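Local structure of outer envelope protein 64, mitochondrial (Arabidopsis thaliana, 6HPG) at residues A[42-47]-A[77-82]; A[58-63]-A[87-92]; A[83-88]-A[115-120]. The protein probably serves as a chaperone receptor for Hsp90-dependent protein targeting to mitochondria, with its TPR domain, the part crystallised here, suited to holding a peptide. All coordinates share one frame; numbering follows the deposited sequence.

Contact 1 of 3, residues A[42-47]-A[77-82]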
loop_
_atom_site.group_PDB
_atom_site.type_symbol
_atom_site.label_atom_id
_atom_site.label_comp_id
_atom_site.label_asym_id
_atom_site.label_seq_id
_atom_site.Cartn_x
_atom_site.Cartn_y
_atom_site.Cartn_z
ATOM N N TYR A 42 0.354 -1.518 -8.788
ATOM C CA TYR A 42 -1.059 -1.167 -9.028
ATOM C C TYR A 42 -1.906 -1.508 -7.816
ATOM O O TYR A 42 -2.698 -0.682 -7.351
ATOM C CB TYR A 42 -1.638 -1.939 -10.224
ATOM C CG TYR A 42 -1.113 -1.637 -11.602
ATOM C CD1 TYR A 42 -0.002 -0.842 -11.811
ATOM C CD2 TYR A 42 -1.708 -2.249 -12.709
ATOM C CE1 TYR A 42 0.453 -0.618 -13.063
ATOM C CE2 TYR A 42 -1.275 -2.002 -13.984
ATOM C CZ TYR A 42 -0.173 -1.220 -14.167
ATOM O OH TYR A 42 0.304 -0.999 -15.436
ATOM N N TYR A 43 -1.681 -2.723 -7.289
ATOM C CA TYR A 43 -2.250 -3.164 -6.019
ATOM C C TYR A 43 -1.828 -2.310 -4.777
ATOM O O TYR A 43 -2.657 -1.982 -3.925
ATOM C CB TYR A 43 -1.922 -4.662 -5.757
ATOM C CG TYR A 43 -2.784 -5.685 -6.544
ATOM C CD1 TYR A 43 -3.998 -6.101 -6.052
ATOM C CD2 TYR A 43 -2.333 -6.247 -7.724
ATOM C CE1 TYR A 43 -4.797 -7.054 -6.733
ATOM C CE2 TYR A 43 -3.115 -7.207 -8.432
ATOM C CZ TYR A 43 -4.347 -7.592 -7.918
ATOM O OH TYR A 43 -5.130 -8.500 -8.572
ATOM N N CYS A 44 -0.545 -1.996 -4.687
ATOM C CA CYS A 44 -0.032 -1.203 -3.566
ATOM C C CYS A 44 -0.619 0.186 -3.546
ATOM O O CYS A 44 -0.928 0.722 -2.479
ATOM C CB CYS A 44 1.468 -1.071 -3.642
ATOM S SG CYS A 44 2.159 -0.914 -1.977
ATOM N N ASN A 45 -0.713 0.799 -4.730
ATOM C CA ASN A 45 -1.382 2.067 -4.861
ATOM C C ASN A 45 -2.868 1.940 -4.459
ATOM O O ASN A 45 -3.402 2.795 -3.763
ATOM C CB ASN A 45 -1.248 2.627 -6.285
ATOM C CG ASN A 45 0.142 3.132 -6.595
ATOM O OD1 ASN A 45 1.021 3.199 -5.723
ATOM N ND2 ASN A 45 0.356 3.490 -7.834
ATOM N N ARG A 46 -3.544 0.895 -4.882
ATOM C CA ARG A 46 -4.942 0.804 -4.519
ATOM C C ARG A 46 -5.115 0.646 -3.021
ATOM O O ARG A 46 -6.062 1.195 -2.453
ATOM C CB ARG A 46 -5.655 -0.324 -5.253
ATOM C CG ARG A 46 -7.161 -0.126 -5.202
ATOM C CD ARG A 46 -7.916 -1.084 -6.086
ATOM N NE ARG A 46 -7.642 -2.474 -5.733
ATOM C CZ ARG A 46 -8.226 -3.521 -6.337
ATOM N NH1 ARG A 46 -9.172 -3.363 -7.279
ATOM N NH2 ARG A 46 -7.886 -4.734 -5.976
ATOM N N ALA A 47 -4.230 -0.149 -2.379
ATOM C CA ALA A 47 -4.199 -0.154 -0.919
ATOM C C ALA A 47 -4.169 1.233 -0.302
ATOM O O ALA A 47 -4.878 1.498 0.676
ATOM C CB ALA A 47 -3.017 -0.935 -0.389
ATOM N N TYR A 77 4.405 -3.524 2.843
ATOM C CA TYR A 77 4.602 -3.786 4.243
ATOM C C TYR A 77 4.173 -2.599 5.144
ATOM O O TYR A 77 3.460 -2.785 6.156
ATOM C CB TYR A 77 6.048 -4.258 4.518
ATOM C CG TYR A 77 6.351 -5.516 3.790
ATOM C CD1 TYR A 77 5.843 -6.762 4.224
ATOM C CD2 TYR A 77 7.064 -5.490 2.635
ATOM C CE1 TYR A 77 6.062 -7.926 3.490
ATOM C CE2 TYR A 77 7.281 -6.641 1.897
ATOM C CZ TYR A 77 6.792 -7.855 2.327
ATOM O OH TYR A 77 7.053 -8.966 1.558
ATOM N N LEU A 78 4.620 -1.392 4.777
ATOM C CA LEU A 78 4.232 -0.151 5.477
ATOM C C LEU A 78 2.728 0.018 5.558
ATOM O O LEU A 78 2.187 0.275 6.621
ATOM C CB LEU A 78 4.808 1.048 4.759
ATOM C CG LEU A 78 6.352 1.141 4.750
ATOM C CD1 LEU A 78 6.793 2.440 4.096
ATOM C CD2 LEU A 78 6.913 1.100 6.145
ATOM N N ARG A 79 2.064 -0.144 4.410
ATOM C CA ARG A 79 0.595 -0.049 4.299
ATOM C C ARG A 79 -0.200 -1.186 4.973
ATOM O O ARG A 79 -1.207 -0.898 5.659
ATOM C CB ARG A 79 0.158 0.119 2.839
ATOM C CG ARG A 79 0.540 1.507 2.276
ATOM C CD ARG A 79 0.235 1.700 0.790
ATOM N NE ARG A 79 0.712 3.018 0.425
ATOM C CZ ARG A 79 1.319 3.347 -0.698
ATOM N NH1 ARG A 79 1.504 2.472 -1.681
ATOM N NH2 ARG A 79 1.729 4.584 -0.835
ATOM N N ARG A 80 0.226 -2.449 4.810
ATOM C CA ARG A 80 -0.438 -3.533 5.529
ATOM C C ARG A 80 -0.253 -3.340 7.038
ATOM O O ARG A 80 -1.200 -3.529 7.824
ATOM C CB ARG A 80 0.056 -4.910 5.104
ATOM C CG ARG A 80 -0.960 -5.989 5.452
ATOM C CD ARG A 80 -0.663 -7.353 4.890
ATOM N NE ARG A 80 0.543 -7.936 5.473
ATOM C CZ ARG A 80 1.047 -9.111 5.107
ATOM N NH1 ARG A 80 2.146 -9.556 5.681
ATOM N NH2 ARG A 80 0.432 -9.866 4.194
ATOM N N GLY A 81 0.959 -2.933 7.416
ATOM C CA GLY A 81 1.268 -2.526 8.782
ATOM C C GLY A 81 0.330 -1.494 9.360
ATOM O O GLY A 81 -0.148 -1.647 10.493
ATOM N N THR A 82 0.071 -0.450 8.582
ATOM C CA THR A 82 -0.826 0.630 8.999
ATOM C C THR A 82 -2.251 0.129 9.185
ATOM O O THR A 82 -2.909 0.554 10.118
ATOM C CB THR A 82 -0.795 1.805 8.008
ATOM O OG1 THR A 82 0.563 2.208 7.825
ATOM C CG2 THR A 82 -1.612 2.999 8.499
HETATM O O HOH W 1 2.905 2.556 -4.035
#
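Arg79 reaches from helix 74-86 to helix 40-52 and meets Cys44 and Ala47 directly and Asn45 through a water, all with one straight side chain. Its chi1 of -70° sets CG opposite the carbonyl carbon, and from there to NE the chain is extended, which carries the guanidinium to the far helix. On the way its CD passes Ala47 CB at 4.3 Å. At the end NH1 does the work. It reaches Cys44 O at 3.1 Å, a weak hydrogen bond, its N-H poorly aimed, with the oxygen oblique to the guanidinium. Cys44 SG is turned anti to its own backbone N and comes within 3.5 Å of Arg79 NH1, so carbonyl and sulfur both lie beside the same nitrogen.

Asn45 makes its link through water. The amide stands 66° from the guanidinium plane, and its OD1 takes a hydrogen bond from the water at 2.6 Å. That water in turn accepts from Arg79 NH1 at 2.7 Å, in the plane of the guanidinium and at its edge. NH1 thus has the water as its well-made partner here and the carbonyl as a weak one, while Arg79 NH2 and Asn45 ND2 are turned to stronger partners, hydrogen bonds to the backbone of a bound peptide. The axes of the two short segments approach to 10.1 Å at an angle of 33°; Cys63 of helix 56-69 packs on both Ala47 and Arg79.

Asn45 also touches Lys10 and Asn14 of helix 2-18. Asn45 and Arg79 hold the peptide backbone; with Lys10 and Asn14 beside Asn45, the set is consistent with the carboxylate clamp of TPR domains that bind chaperone tails.

Contact 2 of 3, residues A[58-63]-A[87-92]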
loop_
_atom_site.group_PDB
_atom_site.type_symbol
_atom_site.label_atom_id
_atom_site.label_comp_id
_atom_site.label_asym_id
_atom_site.label_seq_id
_atom_site.Cartn_x
_atom_site.Cartn_y
_atom_site.Cartn_z
ATOM N N GLN A 58 -9.648 -4.441 2.805
ATOM C CA GLN A 58 -9.371 -4.392 1.377
ATOM C C GLN A 58 -7.954 -3.895 1.151
ATOM O O GLN A 58 -7.300 -4.328 0.215
ATOM C CB GLN A 58 -10.400 -3.506 0.634
ATOM C CG GLN A 58 -11.821 -4.054 0.739
ATOM C CD GLN A 58 -12.816 -3.137 0.058
ATOM O OE1 GLN A 58 -13.449 -2.278 0.695
ATOM N NE2 GLN A 58 -12.905 -3.264 -1.242
ATOM N N ALA A 59 -7.498 -2.962 1.989
ATOM C CA ALA A 59 -6.103 -2.494 1.875
ATOM C C ALA A 59 -5.119 -3.648 2.136
ATOM O O ALA A 59 -4.160 -3.828 1.387
ATOM C CB ALA A 59 -5.839 -1.332 2.835
ATOM N N GLU A 60 -5.401 -4.420 3.200
ATOM C CA GLU A 60 -4.606 -5.590 3.575
ATOM C C GLU A 60 -4.534 -6.606 2.465
ATOM O O GLU A 60 -3.439 -7.043 2.114
ATOM C CB GLU A 60 -5.142 -6.262 4.848
ATOM C CG GLU A 60 -4.752 -5.501 6.105
ATOM C CD GLU A 60 -5.502 -5.926 7.373
ATOM O OE1 GLU A 60 -6.422 -6.794 7.319
ATOM O OE2 GLU A 60 -5.171 -5.350 8.437
ATOM N N GLN A 61 -5.690 -6.969 1.903
ATOM C CA GLN A 61 -5.716 -7.989 0.852
ATOM C C GLN A 61 -4.870 -7.502 -0.300
ATOM O O GLN A 61 -4.075 -8.236 -0.848
ATOM C CB GLN A 61 -7.124 -8.264 0.358
ATOM C CG GLN A 61 -7.956 -9.026 1.341
ATOM C CD GLN A 61 -9.411 -8.680 1.218
ATOM O OE1 GLN A 61 -9.958 -8.637 0.118
ATOM N NE2 GLN A 61 -10.048 -8.414 2.342
ATOM N N ASP A 62 -5.030 -6.234 -0.643
ATOM C CA ASP A 62 -4.208 -5.651 -1.716
ATOM C C ASP A 62 -2.704 -5.603 -1.424
ATOM O O ASP A 62 -1.921 -5.782 -2.339
ATOM C CB ASP A 62 -4.684 -4.234 -2.057
ATOM C CG ASP A 62 -5.822 -4.201 -3.049
ATOM O OD1 ASP A 62 -6.330 -5.293 -3.488
ATOM O OD2 ASP A 62 -6.224 -3.042 -3.343
ATOM N N CYS A 63 -2.301 -5.223 -0.210
ATOM C CA CYS A 63 -0.885 -5.297 0.133
ATOM C C CYS A 63 -0.424 -6.719 0.124
ATOM O O CYS A 63 0.717 -6.967 -0.219
ATOM C CB CYS A 63 -0.577 -4.768 1.515
ATOM S SG CYS A 63 -1.003 -3.069 1.688
ATOM N N LEU A 87 -6.553 -1.716 12.802
ATOM C CA LEU A 87 -7.419 -2.783 13.295
ATOM C C LEU A 87 -6.938 -3.375 14.625
ATOM O O LEU A 87 -7.296 -4.501 14.961
ATOM C CB LEU A 87 -7.564 -3.878 12.232
ATOM C CG LEU A 87 -8.336 -3.480 10.982
ATOM C CD1 LEU A 87 -8.245 -4.612 9.975
ATOM C CD2 LEU A 87 -9.790 -3.134 11.299
ATOM N N VAL A 88 -6.115 -2.612 15.359
ATOM C CA VAL A 88 -5.593 -2.952 16.691
ATOM C C VAL A 88 -4.890 -4.341 16.725
ATOM O O VAL A 88 -4.828 -4.986 17.766
ATOM C CB VAL A 88 -6.709 -2.698 17.778
ATOM C CG1 VAL A 88 -6.299 -3.091 19.203
ATOM C CG2 VAL A 88 -7.111 -1.220 17.777
ATOM N N ARG A 89 -4.333 -4.784 15.589
ATOM C CA ARG A 89 -3.587 -6.042 15.529
ATOM C C ARG A 89 -2.100 -5.714 15.553
ATOM O O ARG A 89 -1.397 -5.796 14.522
ATOM C CB ARG A 89 -4.030 -6.878 14.330
ATOM C CG ARG A 89 -5.268 -7.694 14.675
ATOM C CD ARG A 89 -6.206 -7.934 13.517
ATOM N NE ARG A 89 -5.572 -8.712 12.453
ATOM C CZ ARG A 89 -5.231 -8.262 11.236
ATOM N NH1 ARG A 89 -4.662 -9.113 10.377
ATOM N NH2 ARG A 89 -5.450 -6.988 10.852
ATOM N N TYR A 90 -1.650 -5.310 16.742
ATOM C CA TYR A 90 -0.348 -4.680 16.923
ATOM C C TYR A 90 0.833 -5.626 16.661
ATOM O O TYR A 90 1.862 -5.178 16.184
ATOM C CB TYR A 90 -0.183 -4.082 18.318
ATOM C CG TYR A 90 -1.216 -3.049 18.726
ATOM C CD1 TYR A 90 -1.411 -1.902 17.977
ATOM C CD2 TYR A 90 -1.996 -3.223 19.888
ATOM C CE1 TYR A 90 -2.355 -0.965 18.348
ATOM C CE2 TYR A 90 -2.926 -2.282 20.266
ATOM C CZ TYR A 90 -3.098 -1.157 19.489
ATOM O OH TYR A 90 -4.022 -0.223 19.829
ATOM N N LYS A 91 0.675 -6.907 16.975
ATOM C CA LYS A 91 1.743 -7.909 16.803
ATOM C C LYS A 91 2.003 -8.070 15.313
ATOM O O LYS A 91 3.147 -7.989 14.864
ATOM C CB LYS A 91 1.369 -9.270 17.476
ATOM C CG LYS A 91 1.795 -10.580 16.772
ATOM C CD LYS A 91 3.063 -11.213 17.351
ATOM C CE LYS A 91 3.789 -12.137 16.366
ATOM N NZ LYS A 91 4.740 -11.439 15.445
ATOM N N GLU A 92 0.924 -8.273 14.560
ATOM C CA GLU A 92 1.000 -8.377 13.098
ATOM C C GLU A 92 1.506 -7.094 12.396
ATOM O O GLU A 92 2.256 -7.162 11.422
ATOM C CB GLU A 92 -0.361 -8.795 12.555
ATOM C CG GLU A 92 -0.734 -10.209 12.933
ATOM C CD GLU A 92 -2.218 -10.457 12.778
ATOM O OE1 GLU A 92 -2.685 -10.464 11.626
ATOM O OE2 GLU A 92 -2.905 -10.636 13.810
#
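One carboxylate oxygen carries nearly everything here: Glu60 OE2 takes a charged hydrogen bond from Arg89 NH2 at 2.9 Å and, at the same time, lies 3.5 Å from the methyl carbon Leu87 CD1. The salt bridge is made by one nitrogen and one oxygen. The nitrogen approaches OE2 on its syn side but 29° out of the carboxylate plane; the two flat groups are turned 61° apart, and the second oxygen, OE1, makes no such bond to Arg89. Seen from the arginine the bond is orderly, since OE2 sits at the guanidinium edge in its plane, with an N-H...O angle of 152°.

The two side chains come at each other from opposite directions. Glu60 is extended beyond CG, whereas Arg89 bends at chi2 and chi3, which places NH1 near Glu92 of the same segment. There NH1 faces Glu92 OE1 at 2.7 Å, a salt bridge whose hydrogen bond is weak. The guanidinium thus lies between two carboxylates whose oxygens, Glu60 OE2 and Glu92 OE1, are 6.5 Å apart, and its charge probably eases their mutual repulsion.

Arg89 stands at the N-cap position of helix 90-103, just after Val88, whose positive phi completes a Schellman motif ending helix 74-86. Arg84, on that helix, packs against both Glu60 and Arg89. The contact lies on the surface, where Glu60 of helix 56-69 meets the tight turn linking helix 74-86 to helix 90-103.

Contact 3 of 3, residues A[83-88]-A[115-120]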
loop_
_atom_site.group_PDB
_atom_site.type_symbol
_atom_site.label_atom_id
_atom_site.label_comp_id
_atom_site.label_asym_id
_atom_site.label_seq_id
_atom_site.Cartn_x
_atom_site.Cartn_y
_atom_site.Cartn_z
ATOM N N ALA A 83 -2.718 -0.758 8.301
ATOM C CA ALA A 83 -4.111 -1.223 8.333
ATOM C C ALA A 83 -4.273 -2.115 9.550
ATOM O O ALA A 83 -5.298 -2.079 10.238
ATOM C CB ALA A 83 -4.499 -1.984 7.052
ATOM N N ARG A 84 -3.258 -2.934 9.805
ATOM C CA ARG A 84 -3.244 -3.756 10.977
ATOM C C ARG A 84 -3.231 -2.937 12.269
ATOM O O ARG A 84 -4.020 -3.209 13.153
ATOM C CB ARG A 84 -2.074 -4.710 10.932
ATOM C CG ARG A 84 -2.355 -5.844 9.993
ATOM C CD ARG A 84 -1.072 -6.585 9.716
ATOM N NE ARG A 84 -1.351 -7.772 8.933
ATOM C CZ ARG A 84 -0.436 -8.691 8.629
ATOM N NH1 ARG A 84 0.852 -8.567 9.017
ATOM N NH2 ARG A 84 -0.814 -9.743 7.927
ATOM N N GLU A 85 -2.367 -1.941 12.367
ATOM C CA GLU A 85 -2.338 -1.102 13.570
ATOM C C GLU A 85 -3.690 -0.389 13.791
ATOM O O GLU A 85 -4.116 -0.193 14.941
ATOM C CB GLU A 85 -1.218 -0.103 13.481
ATOM C CG GLU A 85 -1.141 0.802 14.674
ATOM C CD GLU A 85 0.021 1.742 14.597
ATOM O OE1 GLU A 85 0.300 2.402 15.626
ATOM O OE2 GLU A 85 0.669 1.832 13.524
ATOM N N SER A 86 -4.342 -0.020 12.685
ATOM C CA SER A 86 -5.688 0.556 12.701
ATOM C C SER A 86 -6.714 -0.448 13.191
ATOM O O SER A 86 -7.653 -0.067 13.893
ATOM C CB SER A 86 -6.099 1.041 11.318
ATOM O OG SER A 86 -5.356 2.182 10.950
ATOM N N LEU A 87 -6.553 -1.716 12.802
ATOM C CA LEU A 87 -7.419 -2.783 13.295
ATOM C C LEU A 87 -6.938 -3.375 14.625
ATOM O O LEU A 87 -7.296 -4.501 14.961
ATOM C CB LEU A 87 -7.564 -3.878 12.232
ATOM C CG LEU A 87 -8.336 -3.480 10.982
ATOM C CD1 LEU A 87 -8.245 -4.612 9.975
ATOM C CD2 LEU A 87 -9.790 -3.134 11.299
ATOM N N VAL A 88 -6.115 -2.612 15.359
ATOM C CA VAL A 88 -5.593 -2.952 16.691
ATOM C C VAL A 88 -4.890 -4.341 16.725
ATOM O O VAL A 88 -4.828 -4.986 17.766
ATOM C CB VAL A 88 -6.709 -2.698 17.778
ATOM C CG1 VAL A 88 -6.299 -3.091 19.203
ATOM C CG2 VAL A 88 -7.111 -1.220 17.777
ATOM N N LYS A 115 8.402 2.442 17.378
ATOM C CA LYS A 115 8.402 3.208 18.657
ATOM C C LYS A 115 6.993 3.386 19.274
ATOM O O LYS A 115 6.794 3.169 20.463
ATOM C CB LYS A 115 9.024 4.565 18.373
ATOM C CG LYS A 115 9.267 5.489 19.546
ATOM C CD LYS A 115 10.311 6.504 19.112
ATOM C CE LYS A 115 10.093 7.880 19.695
ATOM N NZ LYS A 115 10.652 7.983 21.061
ATOM N N ARG A 116 6.024 3.759 18.451
ATOM C CA ARG A 116 4.628 3.865 18.872
ATOM C C ARG A 116 4.058 2.486 19.243
ATOM O O ARG A 116 3.361 2.327 20.261
ATOM C CB ARG A 116 3.828 4.559 17.766
ATOM C CG ARG A 116 2.366 4.800 18.030
ATOM C CD ARG A 116 1.689 5.525 16.861
ATOM N NE ARG A 116 1.726 4.700 15.650
ATOM C CZ ARG A 116 2.472 4.936 14.565
ATOM N NH1 ARG A 116 3.245 6.024 14.464
ATOM N NH2 ARG A 116 2.451 4.065 13.563
ATOM N N LEU A 117 4.363 1.475 18.443
ATOM C CA LEU A 117 3.849 0.124 18.733
ATOM C C LEU A 117 4.463 -0.530 19.990
ATOM O O LEU A 117 3.813 -1.365 20.622
ATOM C CB LEU A 117 4.067 -0.801 17.540
ATOM C CG LEU A 117 3.166 -0.552 16.348
ATOM C CD1 LEU A 117 3.650 -1.413 15.191
ATOM C CD2 LEU A 117 1.721 -0.850 16.719
ATOM N N ARG A 118 5.713 -0.179 20.318
ATOM C CA ARG A 118 6.420 -0.699 21.523
ATOM C C ARG A 118 5.557 -0.714 22.802
ATOM O O ARG A 118 5.439 -1.747 23.460
ATOM C CB ARG A 118 7.704 0.101 21.783
ATOM C CG ARG A 118 8.982 -0.657 21.543
ATOM C CD ARG A 118 10.157 0.053 22.199
ATOM N NE ARG A 118 10.936 -0.863 23.040
ATOM C CZ ARG A 118 10.572 -1.318 24.246
ATOM N NH1 ARG A 118 9.423 -0.945 24.811
ATOM N NH2 ARG A 118 11.373 -2.156 24.908
ATOM N N LYS A 119 4.931 0.427 23.097
ATOM C CA LYS A 119 4.007 0.588 24.243
ATOM C C LYS A 119 2.618 -0.095 24.128
ATOM O O LYS A 119 1.766 0.112 24.996
ATOM C CB LYS A 119 3.844 2.089 24.576
ATOM C CG LYS A 119 5.065 2.674 25.292
ATOM C CD LYS A 119 5.272 4.156 25.014
ATOM C CE LYS A 119 6.002 4.385 23.699
ATOM N NZ LYS A 119 5.935 5.809 23.288
ATOM N N HIS A 120 2.379 -0.866 23.057
ATOM C CA HIS A 120 1.229 -1.783 22.954
ATOM C C HIS A 120 1.609 -3.254 22.785
ATOM O O HIS A 120 0.714 -4.105 22.813
ATOM C CB HIS A 120 0.361 -1.433 21.751
ATOM C CG HIS A 120 -0.125 -0.022 21.723
ATOM N ND1 HIS A 120 -1.151 0.424 22.524
ATOM C CD2 HIS A 120 0.229 1.026 20.941
ATOM C CE1 HIS A 120 -1.387 1.697 22.258
ATOM N NE2 HIS A 120 -0.566 2.084 21.298
#
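Glu85 and Arg116 join side-on, each carboxylate oxygen taking one nitrogen. Arg116 NE gives its hydrogen to Glu85 OE1 at 2.7 Å, nearly straight at 174°, and Arg116 NH2 gives one to Glu85 OE2 at 2.9 Å, again close to linear at 171°. Both oxygens are met on their syn side, and OE2 uses its syn lone pair. The carboxylate and guanidinium planes are 17° apart, and the two bonds, one to each oxygen, restrain the rotation of both groups. The carboxylate carbon itself sits in the guanidinium plane, at its edge.

Beside the charges lies an apolar contact. Leu117 CD2 lies 3.7 Å from Glu85 OE1 and 3.9 Å from Glu85 CG, so one methyl packs along the aliphatic part of the glutamate as well as against the oxygen that Arg116 holds. Leu117 points its CB across the contact rather than into it, yet its branch leans back toward the other segment.

The reach of both charged chains depends on their shape. Glu85 has CG anti to the backbone N and stays extended beyond it, which carries the carboxylate to Arg116. Arg116 also starts anti to its backbone N but bends at chi3, turning the NE side of the guanidinium to face the glutamate. Farther off, His120 NE2 is 5.7 Å from Glu85 OE1, near but not in contact.

Phe97 of helix 90-103 touches both Glu85 and Leu117, and Leu117 also packs on Tyr90 and Ala93 of that helix, while the His120 ring stacks on Tyr90. The salt bridge joins the C-terminal end of helix 74-86 to that of helix 108-118, with helix 90-103 packed against both.

From the N terminus, contact 1 opens on helix 40-52 in TPR 2 and closes a loop on helix 74-86 in TPR 3. Contact 2 starts inside that loop, on helix 56-69, and closes beyond it at 87-92, so the two cross; Arg46 and Asp62 also join their segments by a salt bridge. Contact 3 begins at 83-88, directly after contact 1 closes, and ends near the C terminus; it shares Leu87 and Val88 with contact 2. Together they run from the buried, peptide-binding middle of the chain outward, tying TPR 2 to TPR 3 twice and TPR 3 to helix 108-118.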